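Local coordinates for protein proteasome assembly chaperone 2 (PAC2) homologue Rv2125 (Mycobacterium tuberculosis, PDB 5UN0) that is of unknown function but is a homologue of the eukaryotic proteasome assembly chaperone PAC2, whose role it may or may not share, at residues A[62-70]-A[80-88]; A[92-103]-A[153-163]. All blocks are in the same frame, centred on the assembly; numbering follows the deposited sequence.

How the interactions relate
The centres of interactions 1 and 2 lie about 13 Å apart. Along the chain they come in series: the hairpin pair 62-70 and 80-88 is complete before helix 92-105 begins, and that helix then meets helix 155-166 some fifty residues later. Strand 80-85 leads into helix 92-105, and Glu87 and Pro88 in the loop between them touch interaction 2. Glu87 OE2 lies 3.1 Å from Ile155 N, a probable hydrogen bond at the helix start, and Pro88 packs on Phe95. Interaction 1 builds part of the mixed sheet and interaction 2 pairs helices packed on it; Glu87 forms a salt bridge with Arg48 of the third subunit, so this loop meets sheet, helices and a neighbouring subunit.

Interaction 1 (A[62-70]-A[80-88]); sequences QWPAMRISH and VVLMCGVEP
Ile68 and Met83 are paired across the middle of two neighbouring antiparallel strands, 66-70 and 80-85, whose axes approach to 4.7 Å with their directions 162° apart. The evidence for the register is four backbone hydrogen bonds in two reciprocal pairs: Arg67 with Cys84, where Arg67 N reaches Cys84 O at 3.0 Å, and Ser69 with Leu82, where Leu82 N reaches Ser69 O at 2.9 Å. Ile68–Met83 and His70–Val81 are the non-hydrogen-bonded pairs, and their side chains share one face of the sheet.

Ile68 can be traced outward on that face. Its CB lies 4.0 Å from Leu82 O. There the side chain forks: CG2 slants across Val81, 3.7 Å from its CG1, while CG1 runs 3.8 Å from Met83 CG. CD1 ends 4.1 Å from Met83 CE, so the two side chains lie alongside each other and point the same way. The extended Met83 chain (chi2 179°) makes this possible by keeping pace with the isoleucine. Ile68 also touches Val102 of helix 92-105. Met66 behaves differently: bent at chi2 (65°), it brings its sulfur and methyl across to the backbone of Cys84 and Gly85.

Arg67, Cys84, Ser69 and Leu82 occupy the other face. The Arg67 guanidinium meets Gln62 OE1 at its edge, in plane, 2.8 Å from NH2, a bond that would limit its rotation; a longer, weak ion pair runs from its NE to Glu35. His70 NE2 is bonded to Asp79, just before strand 80-85. Strands 31-36 and 2-7 flank the pair on its two outer edges, which makes it a beta hairpin with a long connection, set within the mixed sheet of the PAC2 alpha/beta fold.

Interaction 2 (A[92-103]-A[153-163]); sequences WRTFCDELLAVI and TGIAGVFQSAC
Helices 92-103 and 155-163 touch along Trp92, Cys96 and Leu100 on one side and Ile155, Phe159 and Cys163 on the other, their axes 9.8 Å apart at closest approach and crossing at -54°. At the end near Gly154, at the N-cap position of the second helix, Ile155 CD1 lies over one face of Trp92, 4.2 Å from the centroid of the five-membered ring, a CH-pi contact. The side chains of Val158 and Trp92 cross at about a right angle, Val158 CG2 lying 3.7 Å from Trp92 CE3. Cys96 is a knob in the hole formed by Ile155, Val158, Phe159 and Ala162, with SG 3.7 Å from Phe159 CA. Helix 92-105 is the connection of a beta-alpha-beta crossover from strand 80-85 over strand 2-7 to the parallel strand 110-119, which Ile103 and Phe159 both touch. With CG anti to the backbone N (chi1 174°), the Phe159 ring reaches the C-terminal half of segment 92-103: Leu99 CD1 sits over its face, 4.0 Å from the centroid, while Ile103 CD1 meets the edge at CZ, also 4.0 Å away. Trp92 NE1 is bonded to Pro88 O, and the indole meets Tyr44 of the third subunit, whose Arg48 bonds Thr153 O.

Interaction 1 (A[62-70]-A[80-88])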
ATOM      1  N   GLN A  62       4.300  18.735   7.594  1.00 39.41           N
ATOM      2  CA  GLN A  62       4.458  17.840   8.721  1.00 40.21           C
ATOM      3  C   GLN A  62       4.621  16.412   8.237  1.00 37.13           C
ATOM      4  O   GLN A  62       3.720  15.850   7.606  1.00 36.80           O
ATOM      5  CB  GLN A  62       3.256  17.962   9.658  1.00 45.88           C
ATOM      6  CG  GLN A  62       3.357  17.147  10.952  1.00 51.61           C
ATOM      7  CD  GLN A  62       4.643  17.338  11.746  1.00 54.49           C
ATOM      8  OE1 GLN A  62       5.045  16.441  12.491  1.00 55.76           O
ATOM      9  NE2 GLN A  62       5.292  18.492  11.597  1.00 57.06           N
ATOM     10  N   TRP A  63       5.779  15.838   8.543  1.00 33.13           N
ATOM     11  CA  TRP A  63       6.109  14.481   8.111  1.00 30.36           C
ATOM     12  C   TRP A  63       5.787  13.417   9.160  1.00 30.05           C
ATOM     13  O   TRP A  63       6.072  13.608  10.343  1.00 29.08           O
ATOM     14  CB  TRP A  63       7.598  14.386   7.800  1.00 28.68           C
ATOM     15  CG  TRP A  63       8.007  15.210   6.638  1.00 27.24           C
ATOM     16  CD1 TRP A  63       8.353  16.521   6.648  1.00 26.55           C
ATOM     17  CD2 TRP A  63       8.109  14.773   5.286  1.00 25.39           C
ATOM     18  NE1 TRP A  63       8.674  16.932   5.378  1.00 26.56           N
ATOM     19  CE2 TRP A  63       8.527  15.872   4.524  1.00 25.65           C
ATOM     20  CE3 TRP A  63       7.903  13.555   4.649  1.00 24.88           C
ATOM     21  CZ2 TRP A  63       8.730  15.790   3.159  1.00 25.89           C
ATOM     22  CZ3 TRP A  63       8.100  13.476   3.306  1.00 25.13           C
ATOM     23  CH2 TRP A  63       8.506  14.585   2.565  1.00 25.39           C
ATOM     24  N   PRO A  64       5.256  12.265   8.718  1.00 28.94           N
ATOM     25  CA  PRO A  64       5.005  11.186   9.658  1.00 28.42           C
ATOM     26  C   PRO A  64       6.296  10.801  10.331  1.00 29.01           C
ATOM     27  O   PRO A  64       7.353  10.867   9.708  1.00 31.55           O
ATOM     28  CB  PRO A  64       4.516  10.049   8.772  1.00 28.31           C
ATOM     29  CG  PRO A  64       5.100  10.340   7.439  1.00 28.55           C
ATOM     30  CD  PRO A  64       5.091  11.828   7.320  1.00 28.80           C
ATOM     31  N   ALA A  65       6.216  10.418  11.597  1.00 29.24           N
ATOM     32  CA  ALA A  65       7.408  10.159  12.385  1.00 28.72           C
ATOM     33  C   ALA A  65       7.055   9.521  13.707  1.00 30.31           C
ATOM     34  O   ALA A  65       5.865   9.382  14.059  1.00 29.25           O
ATOM     35  CB  ALA A  65       8.166  11.461  12.623  1.00 29.19           C
ATOM     36  N   MET A  66       8.109   9.176  14.448  1.00 32.24           N
ATOM     37  CA  MET A  66       7.992   8.655  15.806  1.00 33.12           C
ATOM     38  C   MET A  66       8.481   9.698  16.805  1.00 33.03           C
ATOM     39  O   MET A  66       9.658  10.018  16.825  1.00 33.23           O
ATOM     40  CB  MET A  66       8.824   7.384  15.941  1.00 33.95           C
ATOM     41  CG  MET A  66       8.386   6.479  17.079  1.00 35.43           C
ATOM     42  SD  MET A  66       6.727   5.829  16.787  1.00 37.31           S
ATOM     43  CE  MET A  66       6.149   5.674  18.470  1.00 37.82           C
ATOM     44  N   ARG A  67       7.569  10.237  17.615  1.00 34.38           N
ATOM     45  CA  ARG A  67       7.911  11.238  18.645  1.00 34.28           C
ATOM     46  C   ARG A  67       8.180  10.594  20.006  1.00 31.91           C
ATOM     47  O   ARG A  67       7.371   9.821  20.530  1.00 31.01           O
ATOM     48  CB  ARG A  67       6.823  12.309  18.749  1.00 39.06           C
ATOM     49  CG  ARG A  67       6.861  13.251  17.563  1.00 45.10           C
ATOM     50  CD  ARG A  67       5.545  14.008  17.276  1.00 49.74           C
ATOM     51  NE  ARG A  67       5.452  14.366  15.844  1.00 54.77           N
ATOM     52  CZ  ARG A  67       5.118  13.497  14.881  1.00 59.14           C
ATOM     53  NH1 ARG A  67       4.835  12.227  15.178  1.00 58.37           N
ATOM     54  NH2 ARG A  67       5.061  13.887  13.609  1.00 62.24           N
ATOM     55  N   ILE A  68       9.354  10.888  20.553  1.00 29.50           N
ATOM     56  CA  ILE A  68       9.751  10.383  21.852  1.00 26.75           C
ATOM     57  C   ILE A  68       9.936  11.578  22.769  1.00 26.10           C
ATOM     58  O   ILE A  68      10.713  12.484  22.467  1.00 25.62           O
ATOM     59  CB  ILE A  68      11.048   9.560  21.759  1.00 26.24           C
ATOM     60  CG1 ILE A  68      10.844   8.375  20.805  1.00 25.58           C
ATOM     61  CG2 ILE A  68      11.490   9.093  23.145  1.00 26.76           C
ATOM     62  CD1 ILE A  68      12.047   7.464  20.639  1.00 25.14           C
ATOM     63  N   SER A  69       9.210  11.583  23.884  1.00 25.22           N
ATOM     64  CA  SER A  69       9.300  12.667  24.858  1.00 25.05           C
ATOM     65  C   SER A  69       9.508  12.130  26.291  1.00 25.53           C
ATOM     66  O   SER A  69       9.279  10.943  26.554  1.00 26.27           O
ATOM     67  CB  SER A  69       8.053  13.542  24.760  1.00 24.36           C
ATOM     68  OG  SER A  69       6.888  12.788  24.982  1.00 24.43           O
ATOM     69  N   HIS A  70       9.942  13.000  27.209  1.00 25.06           N
ATOM     70  CA  HIS A  70      10.282  12.576  28.582  1.00 25.77           C
ATOM     71  C   HIS A  70       9.403  13.223  29.651  1.00 26.34           C
ATOM     72  O   HIS A  70       8.947  14.351  29.497  1.00 25.70           O
ATOM     73  CB  HIS A  70      11.761  12.834  28.924  1.00 25.68           C
ATOM     74  CG  HIS A  70      12.051  12.766  30.391  1.00 26.07           C
ATOM     75  ND1 HIS A  70      11.846  13.834  31.242  1.00 26.19           N
ATOM     76  CD2 HIS A  70      12.471  11.741  31.170  1.00 26.65           C
ATOM     77  CE1 HIS A  70      12.146  13.476  32.478  1.00 26.73           C
ATOM     78  NE2 HIS A  70      12.533  12.212  32.462  1.00 27.19           N
ATOM     79  N   VAL A  80       9.257   8.677  32.986  1.00 28.59           N
ATOM     80  CA  VAL A  80       8.383   7.985  32.078  1.00 26.66           C
ATOM     81  C   VAL A  80       8.749   8.496  30.698  1.00 25.61           C
ATOM     82  O   VAL A  80       8.734   9.686  30.474  1.00 25.63           O
ATOM     83  CB  VAL A  80       6.896   8.295  32.381  1.00 26.28           C
ATOM     84  CG1 VAL A  80       5.980   7.637  31.362  1.00 26.53           C
ATOM     85  CG2 VAL A  80       6.536   7.837  33.779  1.00 25.69           C
ATOM     86  N   VAL A  81       9.107   7.590  29.790  1.00 24.80           N
ATOM     87  CA  VAL A  81       9.443   7.951  28.416  1.00 23.29           C
ATOM     88  C   VAL A  81       8.315   7.529  27.510  1.00 23.03           C
ATOM     89  O   VAL A  81       7.955   6.349  27.446  1.00 22.81           O
ATOM     90  CB  VAL A  81      10.753   7.297  27.934  1.00 22.91           C
ATOM     91  CG1 VAL A  81      10.982   7.629  26.472  1.00 23.23           C
ATOM     92  CG2 VAL A  81      11.930   7.784  28.756  1.00 22.33           C
ATOM     93  N   LEU A  82       7.763   8.508  26.811  1.00 23.45           N
ATOM     94  CA  LEU A  82       6.560   8.307  26.005  1.00 22.72           C
ATOM     95  C   LEU A  82       6.955   8.224  24.556  1.00 23.33           C
ATOM     96  O   LEU A  82       7.838   8.952  24.114  1.00 22.77           O
ATOM     97  CB  LEU A  82       5.558   9.454  26.200  1.00 21.33           C
ATOM     98  CG  LEU A  82       5.031   9.662  27.613  1.00 20.27           C
ATOM     99  CD1 LEU A  82       3.940  10.705  27.653  1.00 19.84           C
ATOM    100  CD2 LEU A  82       4.505   8.367  28.182  1.00 20.40           C
ATOM    101  N   MET A  83       6.283   7.329  23.834  1.00 24.63           N
ATOM    102  CA  MET A  83       6.489   7.166  22.398  1.00 25.66           C
ATOM    103  C   MET A  83       5.158   7.145  21.678  1.00 26.23           C
ATOM    104  O   MET A  83       4.234   6.451  22.075  1.00 25.12           O
ATOM    105  CB  MET A  83       7.217   5.874  22.100  1.00 26.32           C
ATOM    106  CG  MET A  83       8.631   5.835  22.628  1.00 26.38           C
ATOM    107  SD  MET A  83       9.355   4.246  22.237  1.00 27.22           S
ATOM    108  CE  MET A  83      10.914   4.383  23.110  1.00 27.69           C
ATOM    109  N   CYS A  84       5.059   7.922  20.618  1.00 27.66           N
ATOM    110  CA  CYS A  84       3.815   7.997  19.909  1.00 30.05           C
ATOM    111  C   CYS A  84       4.031   8.370  18.468  1.00 29.43           C
ATOM    112  O   CYS A  84       4.788   9.284  18.160  1.00 28.80           O
ATOM    113  CB  CYS A  84       2.882   9.002  20.554  1.00 32.74           C
ATOM    114  SG  CYS A  84       1.179   8.597  20.155  1.00 40.50           S
ATOM    115  N   GLY A  85       3.343   7.653  17.586  1.00 27.81           N
ATOM    116  CA  GLY A  85       3.462   7.908  16.175  1.00 26.09           C
ATOM    117  C   GLY A  85       2.967   6.764  15.335  1.00 24.22           C
ATOM    118  O   GLY A  85       2.663   5.690  15.843  1.00 23.49           O
ATOM    119  N   VAL A  86       2.899   7.018  14.033  1.00 22.69           N
ATOM    120  CA  VAL A  86       2.318   6.086  13.094  1.00 21.53           C
ATOM    121  C   VAL A  86       3.186   4.860  12.908  1.00 20.85           C
ATOM    122  O   VAL A  86       4.417   4.921  12.993  1.00 21.46           O
ATOM    123  CB  VAL A  86       2.080   6.714  11.701  1.00 21.98           C
ATOM    124  CG1 VAL A  86       1.261   7.999  11.806  1.00 22.18           C
ATOM    125  CG2 VAL A  86       3.401   6.940  10.966  1.00 21.75           C
ATOM    126  N   GLU A  87       2.517   3.756  12.602  1.00 19.77           N
ATOM    127  CA  GLU A  87       3.174   2.497  12.371  1.00 19.31           C
ATOM    128  C   GLU A  87       3.951   2.558  11.075  1.00 19.49           C
ATOM    129  O   GLU A  87       3.361   2.693  10.015  1.00 19.58           O
ATOM    130  CB  GLU A  87       2.129   1.382  12.317  1.00 19.10           C
ATOM    131  CG  GLU A  87       2.655   0.015  11.922  1.00 18.75           C
ATOM    132  CD  GLU A  87       1.533  -0.987  11.758  1.00 18.08           C
ATOM    133  OE1 GLU A  87       0.593  -0.708  10.999  1.00 17.82           O
ATOM    134  OE2 GLU A  87       1.586  -2.046  12.393  1.00 17.46           O
ATOM    135  N   PRO A  88       5.285   2.447  11.144  1.00 19.84           N
ATOM    136  CA  PRO A  88       6.037   2.463   9.890  1.00 19.75           C
ATOM    137  C   PRO A  88       5.557   1.414   8.900  1.00 20.55           C
ATOM    138  O   PRO A  88       4.903   0.441   9.282  1.00 21.57           O
ATOM    139  CB  PRO A  88       7.458   2.130  10.323  1.00 19.74           C
ATOM    140  CG  PRO A  88       7.320   1.468  11.663  1.00 19.93           C
ATOM    141  CD  PRO A  88       6.155   2.162  12.296  1.00 19.88           C
TER

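Interaction 2 (A[92-103]-A[153-163])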
ATOM      1  N   TRP A  92      10.939  -2.605   9.770  1.00 20.13           N
ATOM      2  CA  TRP A  92      10.501  -2.833  11.140  1.00 19.29           C
ATOM      3  C   TRP A  92      11.638  -3.330  12.005  1.00 19.06           C
ATOM      4  O   TRP A  92      11.869  -2.830  13.088  1.00 19.48           O
ATOM      5  CB  TRP A  92       9.353  -3.860  11.153  1.00 18.75           C
ATOM      6  CG  TRP A  92       8.045  -3.325  10.717  1.00 17.80           C
ATOM      7  CD1 TRP A  92       7.823  -2.161  10.069  1.00 17.80           C
ATOM      8  CD2 TRP A  92       6.760  -3.949  10.878  1.00 17.46           C
ATOM      9  NE1 TRP A  92       6.481  -1.992   9.842  1.00 17.91           N
ATOM     10  CE2 TRP A  92       5.805  -3.081  10.323  1.00 17.46           C
ATOM     11  CE3 TRP A  92       6.324  -5.149  11.451  1.00 17.03           C
ATOM     12  CZ2 TRP A  92       4.443  -3.377  10.305  1.00 17.25           C
ATOM     13  CZ3 TRP A  92       4.969  -5.445  11.441  1.00 17.09           C
ATOM     14  CH2 TRP A  92       4.043  -4.561  10.871  1.00 17.38           C
ATOM     15  N   ARG A  93      12.328  -4.350  11.549  1.00 19.99           N
ATOM     16  CA  ARG A  93      13.435  -4.926  12.337  1.00 22.29           C
ATOM     17  C   ARG A  93      14.464  -3.875  12.798  1.00 20.94           C
ATOM     18  O   ARG A  93      14.869  -3.864  13.950  1.00 20.87           O
ATOM     19  CB  ARG A  93      14.152  -5.985  11.504  1.00 25.06           C
ATOM     20  CG  ARG A  93      14.786  -7.092  12.301  1.00 27.86           C
ATOM     21  CD  ARG A  93      15.112  -8.242  11.365  1.00 29.88           C
ATOM     22  NE  ARG A  93      13.894  -8.817  10.764  1.00 31.61           N
ATOM     23  CZ  ARG A  93      13.687  -9.005   9.458  1.00 32.92           C
ATOM     24  NH1 ARG A  93      14.597  -8.654   8.554  1.00 34.99           N
ATOM     25  NH2 ARG A  93      12.562  -9.563   9.045  1.00 32.30           N
ATOM     26  N   THR A  94      14.873  -3.007  11.878  1.00 19.95           N
ATOM     27  CA  THR A  94      15.837  -1.952  12.140  1.00 19.45           C
ATOM     28  C   THR A  94      15.239  -0.765  12.898  1.00 19.09           C
ATOM     29  O   THR A  94      15.954  -0.047  13.629  1.00 18.50           O
ATOM     30  CB  THR A  94      16.400  -1.436  10.810  1.00 20.04           C
ATOM     31  OG1 THR A  94      16.495  -2.525   9.883  1.00 18.62           O
ATOM     32  CG2 THR A  94      17.784  -0.815  11.030  1.00 20.82           C
ATOM     33  N   PHE A  95      13.935  -0.551  12.689  1.00 18.28           N
ATOM     34  CA  PHE A  95      13.143   0.452  13.411  1.00 17.41           C
ATOM     35  C   PHE A  95      13.152   0.089  14.878  1.00 17.59           C
ATOM     36  O   PHE A  95      13.323   0.951  15.743  1.00 18.71           O
ATOM     37  CB  PHE A  95      11.704   0.450  12.883  1.00 17.13           C
ATOM     38  CG  PHE A  95      10.760   1.397  13.595  1.00 16.70           C
ATOM     39  CD1 PHE A  95      10.592   2.701  13.146  1.00 16.90           C
ATOM     40  CD2 PHE A  95      10.004   0.975  14.670  1.00 16.35           C
ATOM     41  CE1 PHE A  95       9.725   3.571  13.776  1.00 16.30           C
ATOM     42  CE2 PHE A  95       9.136   1.841  15.306  1.00 16.34           C
ATOM     43  CZ  PHE A  95       8.997   3.141  14.858  1.00 16.36           C
ATOM     44  N   CYS A  96      12.963  -1.193  15.157  1.00 17.42           N
ATOM     45  CA  CYS A  96      12.927  -1.680  16.539  1.00 17.97           C
ATOM     46  C   CYS A  96      14.310  -1.614  17.181  1.00 18.11           C
ATOM     47  O   CYS A  96      14.450  -1.200  18.327  1.00 17.98           O
ATOM     48  CB  CYS A  96      12.350  -3.097  16.591  1.00 18.46           C
ATOM     49  SG  CYS A  96      10.574  -3.158  16.234  1.00 19.13           S
ATOM     50  N   ASP A  97      15.336  -2.006  16.425  1.00 18.49           N
ATOM     51  CA  ASP A  97      16.727  -1.848  16.866  1.00 17.95           C
ATOM     52  C   ASP A  97      17.029  -0.401  17.233  1.00 18.19           C
ATOM     53  O   ASP A  97      17.734  -0.130  18.215  1.00 18.18           O
ATOM     54  CB  ASP A  97      17.713  -2.295  15.781  1.00 17.68           C
ATOM     55  CG  ASP A  97      17.707  -3.800  15.538  1.00 17.18           C
ATOM     56  OD1 ASP A  97      17.345  -4.577  16.449  1.00 17.14           O
ATOM     57  OD2 ASP A  97      18.074  -4.203  14.415  1.00 16.76           O
ATOM     58  N   GLU A  98      16.515   0.526  16.434  1.00 18.24           N
ATOM     59  CA  GLU A  98      16.727   1.947  16.707  1.00 19.41           C
ATOM     60  C   GLU A  98      16.137   2.320  18.081  1.00 20.19           C
ATOM     61  O   GLU A  98      16.849   2.809  18.969  1.00 20.80           O
ATOM     62  CB  GLU A  98      16.131   2.806  15.564  1.00 19.21           C
ATOM     63  CG  GLU A  98      16.556   4.275  15.587  1.00 19.38           C
ATOM     64  CD  GLU A  98      16.307   5.030  14.280  1.00 18.86           C
ATOM     65  OE1 GLU A  98      16.000   6.239  14.364  1.00 18.48           O
ATOM     66  OE2 GLU A  98      16.435   4.440  13.186  1.00 18.11           O
ATOM     67  N   LEU A  99      14.843   2.054  18.247  1.00 20.14           N
ATOM     68  CA  LEU A  99      14.139   2.334  19.494  1.00 20.32           C
ATOM     69  C   LEU A  99      14.849   1.712  20.666  1.00 20.47           C
ATOM     70  O   LEU A  99      15.001   2.335  21.707  1.00 21.12           O
ATOM     71  CB  LEU A  99      12.702   1.788  19.453  1.00 21.04           C
ATOM     72  CG  LEU A  99      11.720   2.334  18.411  1.00 20.55           C
ATOM     73  CD1 LEU A  99      10.371   1.683  18.602  1.00 20.84           C
ATOM     74  CD2 LEU A  99      11.596   3.843  18.507  1.00 20.93           C
ATOM     75  N   LEU A 100      15.288   0.479  20.497  1.00 21.41           N
ATOM     76  CA  LEU A 100      16.110  -0.197  21.526  1.00 22.26           C
ATOM     77  C   LEU A 100      17.386   0.554  21.911  1.00 23.13           C
ATOM     78  O   LEU A 100      17.772   0.559  23.081  1.00 23.10           O
ATOM     79  CB  LEU A 100      16.483  -1.606  21.072  1.00 21.23           C
ATOM     80  CG  LEU A 100      15.307  -2.553  21.080  1.00 21.12           C
ATOM     81  CD1 LEU A 100      15.780  -3.887  20.563  1.00 21.25           C
ATOM     82  CD2 LEU A 100      14.737  -2.702  22.485  1.00 21.86           C
ATOM     83  N   ALA A 101      18.042   1.169  20.928  1.00 23.97           N
ATOM     84  CA  ALA A 101      19.226   1.965  21.203  1.00 25.26           C
ATOM     85  C   ALA A 101      18.860   3.158  22.075  1.00 26.43           C
ATOM     86  O   ALA A 101      19.618   3.559  22.971  1.00 28.07           O
ATOM     87  CB  ALA A 101      19.873   2.429  19.906  1.00 25.57           C
ATOM     88  N   VAL A 102      17.695   3.731  21.811  1.00 27.81           N
ATOM     89  CA  VAL A 102      17.190   4.848  22.625  1.00 28.17           C
ATOM     90  C   VAL A 102      16.997   4.314  24.027  1.00 28.70           C
ATOM     91  O   VAL A 102      17.415   4.914  25.014  1.00 29.14           O
ATOM     92  CB  VAL A 102      15.845   5.415  22.097  1.00 27.84           C
ATOM     93  CG1 VAL A 102      15.420   6.633  22.899  1.00 28.64           C
ATOM     94  CG2 VAL A 102      15.934   5.809  20.628  1.00 27.87           C
ATOM     95  N   ILE A 103      16.363   3.155  24.091  1.00 30.59           N
ATOM     96  CA  ILE A 103      16.084   2.490  25.357  1.00 30.76           C
ATOM     97  C   ILE A 103      17.350   2.227  26.132  1.00 30.97           C
ATOM     98  O   ILE A 103      17.386   2.380  27.346  1.00 29.56           O
ATOM     99  CB  ILE A 103      15.338   1.170  25.098  1.00 30.13           C
ATOM    100  CG1 ILE A 103      13.860   1.478  24.988  1.00 29.75           C
ATOM    101  CG2 ILE A 103      15.597   0.133  26.190  1.00 30.27           C
ATOM    102  CD1 ILE A 103      13.059   0.313  24.468  1.00 30.35           C
ATOM    103  N   THR A 153       0.302  -9.702  12.796  1.00 32.61           N
ATOM    104  CA  THR A 153       0.567  -8.726  13.867  1.00 30.57           C
ATOM    105  C   THR A 153       0.916  -7.352  13.312  1.00 28.92           C
ATOM    106  O   THR A 153       1.038  -7.161  12.103  1.00 29.39           O
ATOM    107  CB  THR A 153       1.695  -9.192  14.822  1.00 31.12           C
ATOM    108  OG1 THR A 153       1.601  -8.494  16.076  1.00 31.69           O
ATOM    109  CG2 THR A 153       3.084  -8.946  14.220  1.00 31.72           C
ATOM    110  N   GLY A 154       1.064  -6.388  14.216  1.00 27.35           N
ATOM    111  CA  GLY A 154       1.549  -5.047  13.867  1.00 23.97           C
ATOM    112  C   GLY A 154       2.862  -4.755  14.575  1.00 20.87           C
ATOM    113  O   GLY A 154       3.466  -5.651  15.173  1.00 19.84           O
ATOM    114  N   ILE A 155       3.287  -3.495  14.500  1.00 18.17           N
ATOM    115  CA  ILE A 155       4.543  -3.048  15.079  1.00 16.87           C
ATOM    116  C   ILE A 155       4.539  -3.172  16.612  1.00 16.93           C
ATOM    117  O   ILE A 155       5.587  -3.419  17.246  1.00 16.49           O
ATOM    118  CB  ILE A 155       4.859  -1.614  14.650  1.00 16.27           C
ATOM    119  CG1 ILE A 155       6.283  -1.197  15.045  1.00 15.99           C
ATOM    120  CG2 ILE A 155       3.852  -0.638  15.253  1.00 16.46           C
ATOM    121  CD1 ILE A 155       7.366  -2.045  14.432  1.00 16.23           C
ATOM    122  N   ALA A 156       3.363  -3.013  17.203  1.00 16.47           N
ATOM    123  CA  ALA A 156       3.217  -3.202  18.643  1.00 16.56           C
ATOM    124  C   ALA A 156       3.774  -4.566  19.069  1.00 16.03           C
ATOM    125  O   ALA A 156       4.704  -4.647  19.857  1.00 16.10           O
ATOM    126  CB  ALA A 156       1.755  -3.061  19.054  1.00 16.45           C
ATOM    127  N   GLY A 157       3.215  -5.622  18.508  1.00 16.10           N
ATOM    128  CA  GLY A 157       3.611  -6.985  18.848  1.00 15.93           C
ATOM    129  C   GLY A 157       5.050  -7.309  18.496  1.00 15.86           C
ATOM    130  O   GLY A 157       5.718  -8.041  19.217  1.00 15.49           O
ATOM    131  N   VAL A 158       5.524  -6.762  17.387  1.00 16.07           N
ATOM    132  CA  VAL A 158       6.906  -6.967  16.961  1.00 16.64           C
ATOM    133  C   VAL A 158       7.879  -6.325  17.954  1.00 17.22           C
ATOM    134  O   VAL A 158       8.824  -6.950  18.429  1.00 15.86           O
ATOM    135  CB  VAL A 158       7.148  -6.367  15.558  1.00 16.27           C
ATOM    136  CG1 VAL A 158       8.624  -6.417  15.193  1.00 16.43           C
ATOM    137  CG2 VAL A 158       6.349  -7.141  14.536  1.00 16.54           C
ATOM    138  N   PHE A 159       7.629  -5.052  18.230  1.00 18.97           N
ATOM    139  CA  PHE A 159       8.461  -4.261  19.119  1.00 20.07           C
ATOM    140  C   PHE A 159       8.452  -4.904  20.485  1.00 20.60           C
ATOM    141  O   PHE A 159       9.489  -5.011  21.152  1.00 21.29           O
ATOM    142  CB  PHE A 159       7.920  -2.837  19.206  1.00 20.80           C
ATOM    143  CG  PHE A 159       8.619  -1.967  20.217  1.00 21.28           C
ATOM    144  CD1 PHE A 159       7.890  -1.143  21.049  1.00 21.29           C
ATOM    145  CD2 PHE A 159      10.010  -1.953  20.313  1.00 22.41           C
ATOM    146  CE1 PHE A 159       8.517  -0.326  21.965  1.00 21.82           C
ATOM    147  CE2 PHE A 159      10.652  -1.130  21.219  1.00 22.19           C
ATOM    148  CZ  PHE A 159       9.899  -0.314  22.052  1.00 22.47           C
ATOM    149  N   GLN A 160       7.272  -5.340  20.888  1.00 20.26           N
ATOM    150  CA  GLN A 160       7.122  -6.025  22.151  1.00 21.12           C
ATOM    151  C   GLN A 160       8.107  -7.172  22.165  1.00 21.92           C
ATOM    152  O   GLN A 160       8.905  -7.309  23.083  1.00 21.68           O
ATOM    153  CB  GLN A 160       5.684  -6.532  22.296  1.00 21.61           C
ATOM    154  CG  GLN A 160       5.253  -6.879  23.706  1.00 21.78           C
ATOM    155  CD  GLN A 160       5.617  -8.276  24.109  1.00 22.83           C
ATOM    156  OE1 GLN A 160       6.381  -8.953  23.422  1.00 24.17           O
ATOM    157  NE2 GLN A 160       5.052  -8.736  25.226  1.00 24.34           N
ATOM    158  N   SER A 161       8.022  -7.996  21.121  1.00 22.97           N
ATOM    159  CA  SER A 161       8.872  -9.168  20.938  1.00 22.97           C
ATOM    160  C   SER A 161      10.357  -8.836  20.813  1.00 23.89           C
ATOM    161  O   SER A 161      11.211  -9.623  21.204  1.00 24.73           O
ATOM    162  CB  SER A 161       8.429  -9.927  19.695  1.00 22.82           C
ATOM    163  OG  SER A 161       9.473 -10.755  19.221  1.00 23.39           O
ATOM    164  N   ALA A 162      10.661  -7.690  20.233  1.00 24.80           N
ATOM    165  CA  ALA A 162      12.037  -7.214  20.168  1.00 25.62           C
ATOM    166  C   ALA A 162      12.576  -6.837  21.562  1.00 25.91           C
ATOM    167  O   ALA A 162      13.767  -6.972  21.829  1.00 26.58           O
ATOM    168  CB  ALA A 162      12.128  -6.022  19.230  1.00 25.40           C
ATOM    169  N   CYS A 163      11.701  -6.380  22.448  1.00 25.70           N
ATOM    170  CA  CYS A 163      12.125  -6.015  23.799  1.00 26.47           C
ATOM    171  C   CYS A 163      12.446  -7.270  24.609  1.00 27.01           C
ATOM    172  O   CYS A 163      13.545  -7.403  25.166  1.00 27.64           O
ATOM    173  CB  CYS A 163      11.056  -5.174  24.496  1.00 26.50           C
ATOM    174  SG  CYS A 163      11.028  -3.469  23.909  1.00 26.09           S
TER